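Local coordinates for OxsB protein (Bacillus megaterium, PDB 5UL3), which uses S-adenosylmethionine radical chemistry, a [4Fe-4S] cluster and cobalamin to contract the sugar ring of dAMP to an oxetane aldehyde on the way to oxetanocin A, at residues 341-346 / 386-391; 422-427 / 465-470; 364-369 / 376-381; 21-26 / 32-37. All blocks are in the same frame, centred on the assembly; numbering follows the deposited sequence. Where two conformers were deposited one is given.

Contact 1. Residues 341-346 / 386-391; sequences QLDDIL and LKREEK
Asp343 and Arg388 lie on backbones whose CA atoms are 8.9 Å apart at this point, a helical turn of 335-351 facing an irregular loop, so the long arginine has to do the reaching. Arg388 bends at chi3 (60°) on its way to the helix, and that bend delivers its NH1 to the carboxylate of Asp343. NH1 donates to Asp343 OD1 over 3.0 Å in a nearly straight bond (165°), with the acceptor in the guanidinium plane. It uses the anti lone pair of OD1, the one turned away from the other oxygen; the carboxylate and guanidinium planes are 57° apart, and only NH1 bonds the carboxylate directly in this salt bridge. A water beside it donates to both O and OD1 of Asp343, at 2.9 Å each, and lies at the guanidinium edge close to Arg388 NH2, at a distance too short to be trusted.

The loop 386-391 leads from helix 374-386 into strand 393-398, so the arginine ties one outer helix of the partial TIM barrel to the turn that follows the next one. Leu346, one turn beyond Asp343, lays CD1 over a face of the guanidinium, 3.7 Å from Arg388 NE and offset toward the rim of the group. The same leucine packs inward on Ile358 of strand 357-360, while the charged pair is partly exposed and away from the cofactors.

Contact 2. Residues 422-427 / 465-470; sequences YCALAG and LGINLR. With EDO (1,2-ethanediol), chain F.
Ile467 carries CG1 anti to its own carbonyl carbon (chi1 -69°), and with chi2 at 164° the branch runs out extended, bringing CG1 and CD1 alongside the methyl of Ala424. CG1 comes to 3.8 Å from Ala424 CB, and CD1 of Ile467 follows at 3.9 Å from the same methyl. Leu465 meets that methyl through its root: its carbonyl O lies 3.6 Å from Ala424 CB, while the two CB atoms, of Leu465 and Ala424, are 4.3 Å apart. One small side chain is thus met by two larger residues, and its size allows the backbones to come close, with the CA atoms of Ala424 and Ile467 only 6.1 Å apart.

One segment ends helix 410-426 of the partial TIM barrel; the other leaves helix 452-464. The first helix finishes at Gly427 and the second runs out at Gly466, each glycine adopting positive phi in a Schellman motif. Beyond its glycine, the second chain passes Ala424 and enters strand 470-473, the edge strand of the barrel sheet, where Arg470 pairs through its backbone with Ile431 and Ile433. The contact therefore sets the last turn of helix 410-426 against the loop that follows helix 452-464. Leu465 also packs on Leu417, Trp420 and His421, earlier in helix 410-426, and Ile467 also leans on Trp420. Farther along, a 1,2-ethanediol, probably from the crystallisation liquor, sits by the loop, its O2 taking a weak hydrogen bond from Leu469 N.

Contact 3. Residues 364-369 / 376-381; sequences EFIGEL and QRIIDI
Ile378 points the end of its side chain at the ring of Phe365 and meets it over a face: CD1 stands 4.2 Å from the ring centroid, 25° off the normal, in a CH-pi contact. The methyl is displaced toward the rim, so its nearest ring atom is Phe365 CE2 at 3.9 Å. Phe365 has CG anti to the backbone N (chi1 -179°), which brings the ring to Ile378; it also meets the ring of Phe396 on strand 393-398. The methyl of Ile378 in addition touches the carbonyl O of Phe365. Ile366 turns its own side chain off toward helix 410-426, yet its CG2 still grazes CG1 of Ile378.

Arg377 lies alongside, extended from CG to NE, with its guanidinium edge facing the loop. Its NH1 does not bond the loop directly; two waters in the guanidinium plane stand between. One accepts from Arg377 NH1 at 2.9 Å and donates to Phe365 O at 2.7 Å, and the other links the same NH1 to Ile366 O. On one face of the group rests Ile381 CD1, over its centre, and NH2 is held by Leu333 O.

The contact folds the loop after strand 357-360 onto the helix it leads into, 374-386, a beta-alpha connection of the partial TIM barrel just after the cobalamin-binding Glu363. Two successive buried loop carbonyls are satisfied through water by a single arginine nitrogen beside the apolar groups, which probably helps fix the path of the chain leaving the cofactor side.

Contact 4. Residues 21-26 / 32-37; sequences FSQIWL and EKRCEE
Leu26 and Gln23 both meet the side chain of Arg34, and Phe21 meets Cys35 one position further on. Leu26 packs a methyl, CD1, on a face of the Arg34 guanidinium, 3.6 Å from NE and offset toward the rim, the two side chains crossing at about a right angle. At the other end, Cys35 SG, anti to its own carbonyl carbon (chi1 -72°), approaches the ring of Phe21 at 3.8 Å from CE1. This is a sulfur-aromatic contact of oblique geometry, the sulfur 5.0 Å from the ring centroid.

The segments come from a helical hairpin in the N-terminal domain, whose function is unknown: helix 7-21 runs into the turn that holds 21-26, and helix 28-39, which carries 32-37, packs back against it. In the turn, Gln23 is the centre of an inverse gamma turn and also opens a type I beta turn that closes at Leu26.

Polar contacts gather on Arg34. Gln23 OE1 lies 2.9 Å from Arg34 NH1, but the angle is too poor for a hydrogen bond, and the amide and guanidinium planes stand 80° apart. A water at the guanidinium edge accepts from Arg34 NH1 at 2.9 Å and weakly from Gln23 NE2. Firmer partners lie just outside the two segments: Glu30 forms a salt bridge with Arg34 NE, and Glu19 O takes a hydrogen bond from Gln23 NE2.

Overall arrangement
Contacts 1, 2 and 3 all belong to the partial TIM barrel, and helix 374-386 joins them: it carries one half of contact 3 and runs into the loop of contact 1. Contact 2 packs against both, with Cys423 SG 3.5 Å from Ile378 CG2 of contact 3 and Leu386 CD2 of contact 1 3.4 Å from Leu425 O. Contact 3 lies nearest the cofactors, the side chain of Phe365 about 10 Å from cobalamin, whereas contacts 1, 2 and 4 are away from the annotated sites. Contact 4, in the N-terminal region, has its centre about 23 Å from that of contact 1 and touches it where Ile24 CD1 meets Asp344 O at 3.7 Å.

Contact 1. Residues 341-346 / 386-391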
# COMPACT_ATOMS: atom_id res chain seq x y z
N GLN A 341 -16.12 1.53 9.26
CA GLN A 341 -15.09 2.36 8.65
C GLN A 341 -15.30 2.44 7.14
O GLN A 341 -15.08 3.50 6.54
CB GLN A 341 -13.70 1.80 8.98
CG GLN A 341 -13.40 1.95 10.50
CD GLN A 341 -11.94 1.73 10.85
OE1 GLN A 341 -11.04 1.92 10.02
NE2 GLN A 341 -11.69 1.33 12.09
N LEU A 342 -15.71 1.34 6.51
CA LEU A 342 -16.01 1.40 5.07
C LEU A 342 -17.15 2.37 4.81
O LEU A 342 -17.09 3.19 3.87
CB LEU A 342 -16.34 -0.00 4.55
CG LEU A 342 -15.14 -0.96 4.37
CD1 LEU A 342 -15.66 -2.38 4.20
CD2 LEU A 342 -14.24 -0.55 3.19
N ASP A 343 -18.19 2.31 5.63
CA ASP A 343 -19.32 3.23 5.48
C ASP A 343 -18.87 4.68 5.61
O ASP A 343 -19.30 5.54 4.82
CB ASP A 343 -20.40 2.90 6.51
CG ASP A 343 -21.60 3.83 6.40
OD1 ASP A 343 -22.40 3.66 5.46
OD2 ASP A 343 -21.74 4.74 7.26
N ASP A 344 -18.02 4.98 6.60
CA ASP A 344 -17.52 6.34 6.80
C ASP A 344 -16.77 6.84 5.58
O ASP A 344 -17.02 7.95 5.09
CB ASP A 344 -16.59 6.42 8.01
CG ASP A 344 -17.30 6.21 9.33
OD1 ASP A 344 -18.54 6.31 9.36
OD2 ASP A 344 -16.61 5.93 10.35
N ILE A 345 -15.81 6.05 5.09
CA ILE A 345 -14.97 6.48 3.99
C ILE A 345 -15.81 6.64 2.73
O ILE A 345 -15.62 7.60 1.97
CB ILE A 345 -13.82 5.48 3.80
CG1 ILE A 345 -12.89 5.54 5.01
CG2 ILE A 345 -13.06 5.76 2.52
CD1 ILE A 345 -12.02 4.33 5.15
N LEU A 346 -16.75 5.73 2.50
CA LEU A 346 -17.58 5.79 1.30
C LEU A 346 -18.50 7.00 1.34
O LEU A 346 -18.70 7.69 0.33
CB LEU A 346 -18.39 4.50 1.17
CG LEU A 346 -17.58 3.26 0.76
CD1 LEU A 346 -18.39 2.02 1.05
CD2 LEU A 346 -17.17 3.35 -0.72
N LEU A 386 -23.07 -6.24 0.85
CA LEU A 386 -24.19 -6.55 -0.02
C LEU A 386 -25.50 -5.96 0.50
O LEU A 386 -26.46 -5.85 -0.27
CB LEU A 386 -24.29 -8.06 -0.20
CG LEU A 386 -23.17 -8.69 -1.05
CD1 LEU A 386 -23.15 -10.21 -0.90
CD2 LEU A 386 -23.33 -8.28 -2.51
N LYS A 387 -25.55 -5.58 1.78
CA LYS A 387 -26.71 -4.90 2.34
C LYS A 387 -26.74 -3.42 2.01
O LYS A 387 -27.79 -2.79 2.20
CB LYS A 387 -26.77 -5.08 3.86
CG LYS A 387 -27.16 -6.46 4.30
CD LYS A 387 -26.99 -6.62 5.80
CE LYS A 387 -27.04 -8.09 6.19
NZ LYS A 387 -26.77 -8.29 7.64
N ARG A 388 -25.64 -2.85 1.54
CA ARG A 388 -25.61 -1.43 1.24
C ARG A 388 -26.50 -1.13 0.04
O ARG A 388 -26.80 -2.00 -0.78
CB ARG A 388 -24.17 -0.97 0.96
CG ARG A 388 -23.21 -1.20 2.13
CD ARG A 388 -21.82 -0.72 1.78
NE ARG A 388 -21.84 0.71 1.48
CZ ARG A 388 -21.89 1.66 2.41
NH1 ARG A 388 -21.92 1.33 3.71
NH2 ARG A 388 -21.92 2.93 2.06
N GLU A 389 -26.90 0.13 -0.07
CA GLU A 389 -27.76 0.52 -1.18
C GLU A 389 -26.99 0.60 -2.49
O GLU A 389 -27.49 0.18 -3.53
CB GLU A 389 -28.45 1.85 -0.87
CG GLU A 389 -29.21 2.44 -2.04
CD GLU A 389 -29.69 3.85 -1.76
OE1 GLU A 389 -29.86 4.19 -0.57
OE2 GLU A 389 -29.88 4.63 -2.72
N GLU A 390 -25.78 1.17 -2.47
CA GLU A 390 -24.95 1.30 -3.66
C GLU A 390 -23.84 0.25 -3.66
O GLU A 390 -23.27 -0.05 -2.61
CB GLU A 390 -24.32 2.70 -3.77
CG GLU A 390 -23.54 2.92 -5.09
CD GLU A 390 -22.68 4.19 -5.16
OE1 GLU A 390 -22.62 4.98 -4.19
OE2 GLU A 390 -22.05 4.40 -6.22
N LYS A 391 -23.56 -0.30 -4.84
CA LYS A 391 -22.46 -1.25 -4.98
C LYS A 391 -21.11 -0.53 -4.93
O LYS A 391 -21.00 0.65 -5.29
CB LYS A 391 -22.58 -2.01 -6.31
CG LYS A 391 -23.80 -2.94 -6.37
CD LYS A 391 -24.22 -3.29 -7.81
CE LYS A 391 -23.60 -4.59 -8.30
NZ LYS A 391 -24.00 -5.76 -7.45
O HOH W 1 -21.59 5.17 3.14

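Contact 2. Residues 422-427 / 465-470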
# COMPACT_ATOMS: atom_id res chain seq x y z
N TYR A 422 -18.11 -14.87 -2.54
CA TYR A 422 -18.69 -13.75 -1.81
C TYR A 422 -17.89 -12.48 -2.03
O TYR A 422 -18.47 -11.39 -2.13
CB TYR A 422 -18.78 -14.06 -0.31
CG TYR A 422 -20.11 -14.67 0.08
CD1 TYR A 422 -20.33 -16.03 -0.03
CD2 TYR A 422 -21.16 -13.88 0.51
CE1 TYR A 422 -21.55 -16.59 0.31
CE2 TYR A 422 -22.39 -14.43 0.86
CZ TYR A 422 -22.57 -15.79 0.75
OH TYR A 422 -23.77 -16.37 1.09
N CYS A 423 -16.55 -12.58 -2.08
CA CYS A 423 -15.74 -11.40 -2.39
C CYS A 423 -16.11 -10.84 -3.76
O CYS A 423 -16.29 -9.63 -3.92
CB CYS A 423 -14.26 -11.75 -2.35
SG CYS A 423 -13.65 -12.01 -0.68
N ALA A 424 -16.22 -11.72 -4.76
CA ALA A 424 -16.62 -11.25 -6.09
C ALA A 424 -18.00 -10.59 -6.06
O ALA A 424 -18.20 -9.51 -6.64
CB ALA A 424 -16.60 -12.41 -7.09
N LEU A 425 -18.96 -11.23 -5.40
CA LEU A 425 -20.31 -10.67 -5.32
C LEU A 425 -20.29 -9.29 -4.68
O LEU A 425 -21.05 -8.40 -5.09
CB LEU A 425 -21.23 -11.60 -4.52
CG LEU A 425 -21.60 -12.95 -5.14
CD1 LEU A 425 -22.44 -13.75 -4.16
CD2 LEU A 425 -22.38 -12.72 -6.43
N ALA A 426 -19.44 -9.09 -3.68
CA ALA A 426 -19.44 -7.83 -2.95
C ALA A 426 -18.62 -6.74 -3.64
O ALA A 426 -18.59 -5.61 -3.14
CB ALA A 426 -18.93 -8.04 -1.53
N GLY A 427 -17.92 -7.05 -4.73
CA GLY A 427 -17.19 -6.03 -5.44
C GLY A 427 -15.69 -6.18 -5.58
O GLY A 427 -15.02 -5.26 -6.07
N LEU A 465 -14.26 -16.76 -11.07
CA LEU A 465 -15.27 -15.98 -10.37
C LEU A 465 -15.46 -14.57 -10.93
O LEU A 465 -16.25 -13.81 -10.37
CB LEU A 465 -14.92 -15.90 -8.89
CG LEU A 465 -14.85 -17.26 -8.20
CD1 LEU A 465 -14.27 -17.12 -6.80
CD2 LEU A 465 -16.23 -17.88 -8.14
N GLY A 466 -14.75 -14.21 -12.00
CA GLY A 466 -14.91 -12.89 -12.60
C GLY A 466 -14.08 -11.79 -11.96
O GLY A 466 -14.27 -10.62 -12.29
N ILE A 467 -13.19 -12.14 -11.05
CA ILE A 467 -12.28 -11.18 -10.44
C ILE A 467 -11.14 -10.94 -11.41
O ILE A 467 -10.67 -11.86 -12.08
CB ILE A 467 -11.80 -11.72 -9.07
CG1 ILE A 467 -12.96 -11.73 -8.08
CG2 ILE A 467 -10.64 -10.91 -8.52
CD1 ILE A 467 -12.75 -12.58 -6.81
N ASN A 468 -10.59 -9.70 -11.43
CA ASN A 468 -9.62 -9.22 -12.45
C ASN A 468 -8.17 -9.17 -11.91
O ASN A 468 -7.72 -8.14 -11.42
CB ASN A 468 -10.07 -7.85 -12.96
CG ASN A 468 -9.10 -7.20 -13.97
OD1 ASN A 468 -8.15 -7.82 -14.47
ND2 ASN A 468 -9.35 -5.93 -14.28
N LEU A 469 -7.42 -10.25 -12.12
CA LEU A 469 -6.16 -10.55 -11.44
C LEU A 469 -4.96 -9.77 -11.96
O LEU A 469 -4.87 -9.45 -13.15
CB LEU A 469 -5.82 -12.03 -11.61
CG LEU A 469 -6.81 -12.99 -11.04
CD1 LEU A 469 -6.47 -14.41 -11.52
CD2 LEU A 469 -6.59 -12.86 -9.55
N ARG A 470 -4.01 -9.54 -11.06
CA ARG A 470 -2.63 -9.14 -11.33
C ARG A 470 -1.76 -10.07 -10.50
O ARG A 470 -2.15 -10.44 -9.40
CB ARG A 470 -2.31 -7.70 -10.90
CG ARG A 470 -2.48 -6.59 -11.90
CD ARG A 470 -1.61 -5.38 -11.51
NE ARG A 470 -1.40 -5.28 -10.06
CZ ARG A 470 -2.29 -4.77 -9.21
NH1 ARG A 470 -3.46 -4.34 -9.64
NH2 ARG A 470 -2.01 -4.70 -7.91
C1 EDO F . -8.37 -12.10 -16.53
O1 EDO F . -8.18 -13.49 -16.88
C2 EDO F . -8.02 -11.81 -15.07
O2 EDO F . -7.67 -10.42 -14.94

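Contact 3. Residues 364-369 / 376-381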
# COMPACT_ATOMS: atom_id res chain seq x y z
N GLU A 364 -2.45 -8.81 4.03
CA GLU A 364 -3.13 -10.11 4.05
C GLU A 364 -4.59 -9.85 4.41
O GLU A 364 -4.96 -9.83 5.59
CB GLU A 364 -2.47 -11.07 5.04
CG GLU A 364 -3.17 -12.41 5.15
CD GLU A 364 -2.50 -13.37 6.13
OE1 GLU A 364 -1.73 -12.92 7.01
OE2 GLU A 364 -2.75 -14.59 6.00
N PHE A 365 -5.42 -9.68 3.38
CA PHE A 365 -6.83 -9.36 3.62
C PHE A 365 -7.56 -10.54 4.26
O PHE A 365 -8.39 -10.33 5.16
CB PHE A 365 -7.49 -8.97 2.29
CG PHE A 365 -8.94 -8.59 2.42
CD1 PHE A 365 -9.31 -7.45 3.11
CD2 PHE A 365 -9.92 -9.37 1.82
CE1 PHE A 365 -10.66 -7.09 3.21
CE2 PHE A 365 -11.28 -9.01 1.91
CZ PHE A 365 -11.64 -7.88 2.62
N ILE A 366 -7.26 -11.77 3.85
CA ILE A 366 -8.05 -12.91 4.31
C ILE A 366 -7.58 -13.41 5.68
O ILE A 366 -8.38 -13.59 6.60
CB ILE A 366 -8.01 -14.04 3.26
CG1 ILE A 366 -8.60 -13.52 1.95
CG2 ILE A 366 -8.79 -15.25 3.75
CD1 ILE A 366 -8.27 -14.40 0.80
N GLY A 367 -6.28 -13.63 5.83
CA GLY A 367 -5.75 -13.93 7.15
C GLY A 367 -5.93 -15.37 7.58
O GLY A 367 -6.31 -16.27 6.82
N GLU A 368 -5.59 -15.60 8.85
CA GLU A 368 -5.66 -16.90 9.50
C GLU A 368 -5.88 -16.67 10.98
O GLU A 368 -5.16 -15.88 11.59
CB GLU A 368 -4.38 -17.74 9.30
CG GLU A 368 -4.23 -18.44 7.97
CD GLU A 368 -3.16 -19.52 7.98
OE1 GLU A 368 -2.90 -20.10 9.05
OE2 GLU A 368 -2.56 -19.78 6.91
N LEU A 369 -6.87 -17.35 11.54
CA LEU A 369 -7.15 -17.27 12.97
C LEU A 369 -6.91 -18.62 13.63
O LEU A 369 -7.10 -19.67 13.00
CB LEU A 369 -8.60 -16.82 13.20
CG LEU A 369 -8.84 -15.40 12.71
CD1 LEU A 369 -10.32 -15.06 12.64
CD2 LEU A 369 -8.09 -14.41 13.62
N GLN A 376 -15.15 -17.17 7.41
CA GLN A 376 -16.47 -16.69 7.78
C GLN A 376 -16.45 -15.20 8.09
O GLN A 376 -17.44 -14.50 7.84
CB GLN A 376 -17.02 -17.48 8.98
CG GLN A 376 -18.49 -17.17 9.27
CD GLN A 376 -19.39 -17.49 8.09
OE1 GLN A 376 -19.27 -18.56 7.48
NE2 GLN A 376 -20.27 -16.56 7.74
N ARG A 377 -15.34 -14.69 8.63
CA ARG A 377 -15.22 -13.26 8.83
C ARG A 377 -15.32 -12.51 7.50
O ARG A 377 -15.98 -11.47 7.41
CB ARG A 377 -13.89 -12.95 9.52
CG ARG A 377 -13.56 -11.48 9.58
CD ARG A 377 -12.34 -11.21 10.43
NE ARG A 377 -11.92 -9.81 10.35
CZ ARG A 377 -11.22 -9.30 9.33
NH1 ARG A 377 -10.88 -10.07 8.29
NH2 ARG A 377 -10.86 -8.02 9.34
N ILE A 378 -14.64 -13.01 6.46
CA ILE A 378 -14.71 -12.34 5.16
C ILE A 378 -16.13 -12.40 4.61
O ILE A 378 -16.66 -11.41 4.09
CB ILE A 378 -13.69 -12.96 4.19
CG1 ILE A 378 -12.25 -12.81 4.71
CG2 ILE A 378 -13.83 -12.34 2.77
CD1 ILE A 378 -11.79 -11.37 4.94
N ILE A 379 -16.77 -13.57 4.71
CA ILE A 379 -18.14 -13.71 4.21
C ILE A 379 -19.07 -12.75 4.93
O ILE A 379 -19.92 -12.11 4.30
CB ILE A 379 -18.60 -15.18 4.33
CG1 ILE A 379 -17.85 -16.02 3.29
CG2 ILE A 379 -20.11 -15.27 4.14
CD1 ILE A 379 -17.97 -17.53 3.49
N ASP A 380 -18.89 -12.57 6.25
CA ASP A 380 -19.70 -11.60 7.00
C ASP A 380 -19.46 -10.15 6.53
O ASP A 380 -20.41 -9.36 6.43
CB ASP A 380 -19.41 -11.71 8.50
CG ASP A 380 -19.92 -13.02 9.10
OD1 ASP A 380 -20.55 -13.81 8.36
OD2 ASP A 380 -19.69 -13.26 10.31
N ILE A 381 -18.20 -9.78 6.26
CA ILE A 381 -17.94 -8.45 5.70
C ILE A 381 -18.64 -8.30 4.35
O ILE A 381 -19.31 -7.29 4.08
CB ILE A 381 -16.42 -8.21 5.60
CG1 ILE A 381 -15.81 -8.11 7.00
CG2 ILE A 381 -16.13 -6.92 4.78
CD1 ILE A 381 -14.29 -8.26 7.02
O HOH W 2 -9.20 -8.28 6.79
O HOH W 3 -10.88 -12.91 7.86

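Contact 4. Residues 21-26 / 32-37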
# COMPACT_ATOMS: atom_id res chain seq x y z
N PHE A 21 -21.29 17.30 13.45
CA PHE A 21 -20.28 16.24 13.56
C PHE A 21 -20.42 15.18 12.48
O PHE A 21 -19.47 14.43 12.23
CB PHE A 21 -20.37 15.59 14.94
CG PHE A 21 -19.96 16.49 16.09
CD1 PHE A 21 -19.34 17.71 15.87
CD2 PHE A 21 -20.18 16.08 17.41
CE1 PHE A 21 -18.95 18.53 16.94
CE2 PHE A 21 -19.80 16.88 18.48
CZ PHE A 21 -19.19 18.11 18.24
N SER A 22 -21.59 15.08 11.84
CA SER A 22 -21.77 14.13 10.75
C SER A 22 -20.92 14.49 9.53
O SER A 22 -20.73 13.64 8.65
CB SER A 22 -23.24 14.05 10.33
OG SER A 22 -23.57 15.18 9.53
N GLN A 23 -20.39 15.72 9.47
CA GLN A 23 -19.56 16.13 8.34
C GLN A 23 -18.10 15.78 8.65
O GLN A 23 -17.25 16.63 8.92
CB GLN A 23 -19.76 17.61 8.06
CG GLN A 23 -21.19 17.92 7.74
CD GLN A 23 -21.50 19.39 7.84
OE1 GLN A 23 -20.84 20.22 7.21
NE2 GLN A 23 -22.50 19.73 8.64
N ILE A 24 -17.83 14.47 8.59
CA ILE A 24 -16.56 13.95 9.09
C ILE A 24 -15.37 14.29 8.21
O ILE A 24 -14.23 14.03 8.60
CB ILE A 24 -16.66 12.42 9.29
CG1 ILE A 24 -16.99 11.71 7.97
CG2 ILE A 24 -17.70 12.11 10.33
CD1 ILE A 24 -16.99 10.17 8.08
N TRP A 25 -15.59 14.91 7.05
CA TRP A 25 -14.49 15.39 6.22
C TRP A 25 -13.95 16.74 6.67
O TRP A 25 -12.86 17.12 6.24
CB TRP A 25 -14.93 15.49 4.77
CG TRP A 25 -16.24 16.17 4.65
CD1 TRP A 25 -16.47 17.51 4.53
CD2 TRP A 25 -17.53 15.54 4.68
NE1 TRP A 25 -17.81 17.76 4.48
CE2 TRP A 25 -18.49 16.57 4.57
CE3 TRP A 25 -17.96 14.22 4.79
CZ2 TRP A 25 -19.85 16.31 4.56
CZ3 TRP A 25 -19.31 13.96 4.78
CH2 TRP A 25 -20.25 15.00 4.66
N LEU A 26 -14.68 17.49 7.49
CA LEU A 26 -14.18 18.79 7.90
C LEU A 26 -13.08 18.61 8.93
O LEU A 26 -13.10 17.69 9.75
CB LEU A 26 -15.31 19.63 8.49
CG LEU A 26 -16.52 19.90 7.60
CD1 LEU A 26 -17.63 20.55 8.42
CD2 LEU A 26 -16.11 20.76 6.40
N GLU A 32 -14.95 23.27 14.83
CA GLU A 32 -15.02 24.16 15.98
C GLU A 32 -15.66 25.49 15.59
O GLU A 32 -16.46 26.05 16.35
CB GLU A 32 -13.62 24.37 16.58
CG GLU A 32 -13.27 23.32 17.65
CD GLU A 32 -11.79 23.27 18.04
OE1 GLU A 32 -11.00 24.02 17.42
OE2 GLU A 32 -11.43 22.48 18.96
N LYS A 33 -15.34 26.00 14.39
CA LYS A 33 -15.96 27.22 13.90
C LYS A 33 -17.48 27.10 13.90
O LYS A 33 -18.19 27.99 14.39
CB LYS A 33 -15.46 27.54 12.48
CG LYS A 33 -16.06 28.84 11.90
CD LYS A 33 -16.00 28.90 10.38
CE LYS A 33 -14.70 29.52 9.87
NZ LYS A 33 -14.66 29.58 8.37
N ARG A 34 -18.00 26.00 13.36
CA ARG A 34 -19.44 25.82 13.33
C ARG A 34 -20.02 25.62 14.72
O ARG A 34 -21.19 25.93 14.95
CB ARG A 34 -19.81 24.66 12.42
CG ARG A 34 -19.49 24.93 10.96
CD ARG A 34 -19.40 23.66 10.15
NE ARG A 34 -18.89 23.92 8.80
CZ ARG A 34 -19.56 23.64 7.68
NH1 ARG A 34 -20.76 23.09 7.75
NH2 ARG A 34 -19.01 23.91 6.50
N CYS A 35 -19.22 25.10 15.66
CA CYS A 35 -19.70 24.97 17.03
C CYS A 35 -19.78 26.33 17.72
O CYS A 35 -20.72 26.60 18.48
CB CYS A 35 -18.81 24.02 17.83
SG CYS A 35 -18.99 22.27 17.38
N GLU A 36 -18.80 27.20 17.47
CA GLU A 36 -18.85 28.55 18.04
C GLU A 36 -20.07 29.31 17.53
O GLU A 36 -20.78 29.95 18.30
CB GLU A 36 -17.57 29.32 17.71
CG GLU A 36 -16.35 28.70 18.35
CD GLU A 36 -15.40 29.74 18.91
OE1 GLU A 36 -14.40 30.06 18.23
OE2 GLU A 36 -15.66 30.23 20.04
N GLU A 37 -20.34 29.22 16.22
CA GLU A 37 -21.47 29.93 15.65
C GLU A 37 -22.80 29.39 16.17
O GLU A 37 -23.78 30.14 16.25
CB GLU A 37 -21.40 29.85 14.12
CG GLU A 37 -20.13 30.49 13.57
CD GLU A 37 -19.95 30.34 12.06
OE1 GLU A 37 -20.47 29.35 11.49
OE2 GLU A 37 -19.29 31.20 11.46
O HOH W 4 -22.77 22.84 9.86